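Local coordinates for protein 3-carboxy-cis,cis-muconate cycloisomerase (Pseudomonas putida, PDB 1RE5) that belongs to the fumarase/aspartase (adenylosuccinate lyase-like) superfamily, whose subunits are built mainly of long helices, and assembles as a homotetramer, at residues Gly27-Glu32 and Asp108-Gly113; Thr260-Phe266 and Glu349-Met355. All coordinates share one frame. Numbering follows the deposited sequence.

Contact 1 and contact 2 lie on opposite sides of the centre of an elongated, mostly helical chain. Their centres are about 51 Å apart and their nearest atoms about 38 Å apart, so they do not touch. Contact 1 is complete in sequence before contact 2 begins, and they share no helix or strand. Contact 1 ties helix 21-40 to the start of the long helix 106-142, buried within one subunit. Contact 2 fastens strand 349-350 and the start of helix 352-359 to strand 265-266 and the loop after helix 231-257. It lies where two subunits of the tetramer meet, through Thr260 and Glu261.

Contact 1: residues Gly27-Glu32 and Asp108-Gly113; sequences GMLDFE and DAMDTG
This is a helix-helix crossing whose backbones meet at two glycines, Gly27 and Gly113, in the helical fold of the fumarase/aspartase superfamily. Both segments are regular alpha-helix. Their axes approach to 7.9 Å, and their N-to-C directions differ by 116°. Gly27 and Gly113 are the nearest CA pair, 3.9 Å apart, and Gly27 C lies 3.6 Å from Gly113 CA. A CB on either one would clash with the other helix. Phe31 buries the most surface. Its CB points toward helix 106-142, with chi1 t (170°) and chi2 76°. The ring face covers Ala109 in a CH-pi contact, with Ala109 CA 4.0 Å from the ring centroid. Ala109 CB is 3.6 Å from Phe31 CD2, and Thr112 CG2 is 3.7 Å from Phe31 CD1. Leu213 of helix 206-217 also packs on Phe31. Met28, in the m, t, m rotamer, lays its SD 4.1 Å from Met110 CG. Thr112 OG1 donates to Asp108 O at 2.9 Å within its helix. Met28 CG rests 3.5 Å from Ala109 O.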
# COMPACT_ATOMS: atom_id res chain seq x y z
N GLY D 27 -25.43 10.96 -12.53
CA GLY D 27 -24.74 10.16 -13.53
C GLY D 27 -25.58 8.98 -13.98
O GLY D 27 -25.74 8.73 -15.17
N MET D 28 -26.13 8.25 -13.01
CA MET D 28 -26.96 7.09 -13.32
C MET D 28 -28.27 7.48 -14.01
O MET D 28 -28.70 6.84 -14.97
CB MET D 28 -27.24 6.29 -12.04
CG MET D 28 -26.01 5.61 -11.47
SD MET D 28 -26.36 4.60 -10.03
CE MET D 28 -26.27 5.78 -8.71
N LEU D 29 -28.91 8.53 -13.52
CA LEU D 29 -30.14 8.99 -14.14
C LEU D 29 -29.87 9.38 -15.59
O LEU D 29 -30.66 9.07 -16.48
CB LEU D 29 -30.72 10.16 -13.35
CG LEU D 29 -31.16 9.74 -11.95
CD1 LEU D 29 -31.54 10.96 -11.11
CD2 LEU D 29 -32.31 8.75 -12.05
N ASP D 30 -28.74 10.06 -15.82
CA ASP D 30 -28.36 10.46 -17.17
C ASP D 30 -28.31 9.23 -18.07
O ASP D 30 -28.69 9.27 -19.25
CB ASP D 30 -26.99 11.14 -17.16
CG ASP D 30 -27.06 12.60 -16.78
OD1 ASP D 30 -28.04 13.01 -16.11
OD2 ASP D 30 -26.12 13.35 -17.15
N PHE D 31 -27.82 8.13 -17.49
CA PHE D 31 -27.73 6.88 -18.22
C PHE D 31 -29.13 6.38 -18.56
O PHE D 31 -29.41 6.04 -19.71
CB PHE D 31 -27.02 5.83 -17.37
CG PHE D 31 -27.10 4.44 -17.95
CD1 PHE D 31 -26.30 4.08 -19.04
CD2 PHE D 31 -28.00 3.51 -17.42
CE1 PHE D 31 -26.40 2.82 -19.60
CE2 PHE D 31 -28.10 2.24 -17.98
CZ PHE D 31 -27.30 1.89 -19.08
N GLU D 32 -30.01 6.34 -17.56
CA GLU D 32 -31.39 5.88 -17.75
C GLU D 32 -32.14 6.65 -18.84
O GLU D 32 -32.76 6.05 -19.73
CB GLU D 32 -32.16 5.98 -16.42
CG GLU D 32 -31.61 5.05 -15.35
CD GLU D 32 -31.61 3.58 -15.78
OE1 GLU D 32 -30.87 2.77 -15.17
OE2 GLU D 32 -32.35 3.22 -16.72
N ASP D 108 -24.24 -1.62 -15.40
CA ASP D 108 -24.24 -0.80 -16.61
C ASP D 108 -24.51 0.64 -16.22
O ASP D 108 -23.82 1.56 -16.69
CB ASP D 108 -25.32 -1.25 -17.58
CG ASP D 108 -25.05 -2.60 -18.19
OD1 ASP D 108 -23.88 -2.88 -18.50
OD2 ASP D 108 -26.00 -3.38 -18.37
N ALA D 109 -25.51 0.84 -15.36
CA ALA D 109 -25.88 2.18 -14.92
C ALA D 109 -24.81 2.79 -14.02
O ALA D 109 -24.47 3.97 -14.15
CB ALA D 109 -27.21 2.15 -14.20
N MET D 110 -24.30 1.99 -13.10
CA MET D 110 -23.28 2.43 -12.18
C MET D 110 -21.93 2.80 -12.84
O MET D 110 -21.40 3.89 -12.61
CB MET D 110 -23.06 1.36 -11.14
CG MET D 110 -24.28 1.08 -10.32
SD MET D 110 -23.82 0.06 -8.93
CE MET D 110 -24.67 -1.47 -9.36
N ASP D 111 -21.38 1.90 -13.64
CA ASP D 111 -20.11 2.19 -14.30
C ASP D 111 -20.24 3.35 -15.28
O ASP D 111 -19.37 4.23 -15.34
CB ASP D 111 -19.56 0.96 -15.03
CG ASP D 111 -18.81 -0.00 -14.11
OD1 ASP D 111 -18.65 0.29 -12.90
OD2 ASP D 111 -18.38 -1.07 -14.62
N THR D 112 -21.30 3.36 -16.07
CA THR D 112 -21.46 4.44 -17.04
C THR D 112 -21.65 5.75 -16.31
O THR D 112 -21.08 6.77 -16.72
CB THR D 112 -22.63 4.19 -17.98
OG1 THR D 112 -22.39 3.01 -18.76
CG2 THR D 112 -22.81 5.40 -18.92
N GLY D 113 -22.44 5.73 -15.24
CA GLY D 113 -22.66 6.94 -14.47
C GLY D 113 -21.33 7.47 -13.96
O GLY D 113 -21.07 8.68 -13.99

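Contact 2: residues Thr260-Phe266 and Glu349-Met355; sequences TEAGEVF and EVDAARM
A two-stranded antiparallel ladder leads into an N-capped helix, joining the loop after helix 231-257 to the segment after helix 319-347. Glu349 and Phe266 form the hydrogen-bonded pair: Glu349 N donates to Phe266 O at 2.9 Å, and Phe266 N to Glu349 O at 2.8 Å. Their side chains share one face. Val350 and Val265 are the non-hydrogen-bonded pair, CA to CA 4.7 Å, on the other face. Just past the ladder, Asp351 N donates to Glu264 O at 2.9 Å. Asp351 also N-caps helix 352-359, its OD1 accepting from Arg354 N at 2.9 Å. Arg354 (chi1 t, chi2 p) sets its guanidinium face against Ala262 O, 3.1 Å from Arg354 CZ, and its NE hydrogen-bonds to Asn358 OD1. A CB on Gly263 (phi 48°) would clash with Arg354 NH1. Arg354 NH2 makes a weak hydrogen bond to Thr260 O at 3.5 Å. His156 N of the second subunit hydrogen-bonds to Thr260 OG1, and its Arg151 salt-bridges Glu261. Met355 CG lies 3.8 Å from Glu264 CB, and a water links Met355 O (3.0 Å) to Glu264 OE1 (2.7 Å). Glu264 also salt-bridges Arg151 of its own chain. Met355 CE is 3.8 Å from Val265 CG2.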
# COMPACT_ATOMS: atom_id res chain seq x y z
N THR D 260 13.59 27.82 8.63
CA THR D 260 14.19 29.00 9.23
C THR D 260 15.67 29.13 8.88
O THR D 260 16.16 30.24 8.65
CB THR D 260 14.05 28.99 10.75
OG1 THR D 260 12.65 28.92 11.08
CG2 THR D 260 14.65 30.26 11.34
N GLU D 261 16.38 28.01 8.84
CA GLU D 261 17.79 28.09 8.49
C GLU D 261 18.04 28.22 6.98
O GLU D 261 19.19 28.25 6.56
CB GLU D 261 18.59 26.92 9.08
CG GLU D 261 17.83 25.63 9.23
CD GLU D 261 17.05 25.56 10.52
OE1 GLU D 261 17.68 25.49 11.59
OE2 GLU D 261 15.81 25.58 10.47
N ALA D 262 16.99 28.29 6.17
CA ALA D 262 17.16 28.47 4.71
C ALA D 262 16.53 29.80 4.28
O ALA D 262 17.22 30.67 3.76
CB ALA D 262 16.52 27.34 3.95
N GLY D 263 15.22 29.93 4.51
CA GLY D 263 14.49 31.14 4.20
C GLY D 263 14.72 31.71 2.83
O GLY D 263 14.98 32.89 2.67
N GLU D 264 14.61 30.87 1.81
CA GLU D 264 14.85 31.32 0.45
C GLU D 264 13.57 31.54 -0.35
O GLU D 264 13.49 32.47 -1.16
CB GLU D 264 15.76 30.33 -0.26
CG GLU D 264 17.12 30.25 0.37
CD GLU D 264 18.03 29.29 -0.35
OE1 GLU D 264 19.24 29.28 -0.05
OE2 GLU D 264 17.52 28.55 -1.22
N VAL D 265 12.57 30.69 -0.15
CA VAL D 265 11.32 30.81 -0.88
C VAL D 265 10.22 30.67 0.15
O VAL D 265 10.38 29.93 1.11
CB VAL D 265 11.19 29.70 -1.96
CG1 VAL D 265 9.78 29.65 -2.50
CG2 VAL D 265 12.15 29.97 -3.10
N PHE D 266 9.12 31.38 -0.05
CA PHE D 266 8.02 31.31 0.91
C PHE D 266 6.66 31.23 0.23
O PHE D 266 6.47 31.75 -0.87
CB PHE D 266 8.00 32.57 1.78
CG PHE D 266 9.26 32.80 2.54
CD1 PHE D 266 9.37 32.38 3.86
CD2 PHE D 266 10.33 33.46 1.95
CE1 PHE D 266 10.53 32.61 4.58
CE2 PHE D 266 11.50 33.69 2.66
CZ PHE D 266 11.59 33.26 3.98
N GLU D 349 7.11 33.97 -2.60
CA GLU D 349 8.06 35.05 -2.37
C GLU D 349 9.48 34.54 -2.41
O GLU D 349 9.81 33.57 -1.72
CB GLU D 349 7.82 35.66 -1.00
CG GLU D 349 6.47 36.34 -0.84
CD GLU D 349 6.21 36.76 0.59
OE1 GLU D 349 7.05 37.49 1.16
OE2 GLU D 349 5.17 36.34 1.15
N VAL D 350 10.33 35.20 -3.19
CA VAL D 350 11.71 34.78 -3.29
C VAL D 350 12.64 35.78 -2.61
O VAL D 350 12.41 36.98 -2.67
CB VAL D 350 12.12 34.61 -4.76
CG1 VAL D 350 13.58 34.18 -4.85
CG2 VAL D 350 11.22 33.58 -5.44
N ASP D 351 13.67 35.26 -1.95
CA ASP D 351 14.67 36.10 -1.29
C ASP D 351 16.03 35.74 -1.92
O ASP D 351 16.79 34.92 -1.39
CB ASP D 351 14.71 35.83 0.21
CG ASP D 351 15.62 36.81 0.96
OD1 ASP D 351 16.53 37.41 0.34
OD2 ASP D 351 15.44 36.98 2.19
N ALA D 352 16.29 36.35 -3.07
CA ALA D 352 17.53 36.12 -3.82
C ALA D 352 18.77 36.48 -3.03
O ALA D 352 19.81 35.85 -3.20
CB ALA D 352 17.50 36.91 -5.11
N ALA D 353 18.66 37.48 -2.17
CA ALA D 353 19.79 37.92 -1.34
C ALA D 353 20.15 36.84 -0.32
O ALA D 353 21.34 36.57 -0.09
CB ALA D 353 19.46 39.22 -0.63
N ARG D 354 19.13 36.24 0.29
CA ARG D 354 19.34 35.17 1.26
C ARG D 354 19.93 33.94 0.55
O ARG D 354 20.77 33.22 1.12
CB ARG D 354 18.02 34.82 1.95
CG ARG D 354 18.13 33.72 2.97
CD ARG D 354 19.27 33.96 3.92
NE ARG D 354 19.38 32.88 4.90
CZ ARG D 354 18.49 32.64 5.85
NH1 ARG D 354 17.42 33.42 5.97
NH2 ARG D 354 18.68 31.62 6.68
N MET D 355 19.50 33.70 -0.69
CA MET D 355 20.02 32.58 -1.46
C MET D 355 21.52 32.80 -1.71
O MET D 355 22.31 31.86 -1.68
CB MET D 355 19.31 32.46 -2.80
CG MET D 355 17.82 32.29 -2.74
SD MET D 355 17.22 32.00 -4.40
CE MET D 355 15.57 31.37 -4.10
O HOH W 1 15.04 35.22 4.22
O HOH W 2 21.09 29.18 -1.96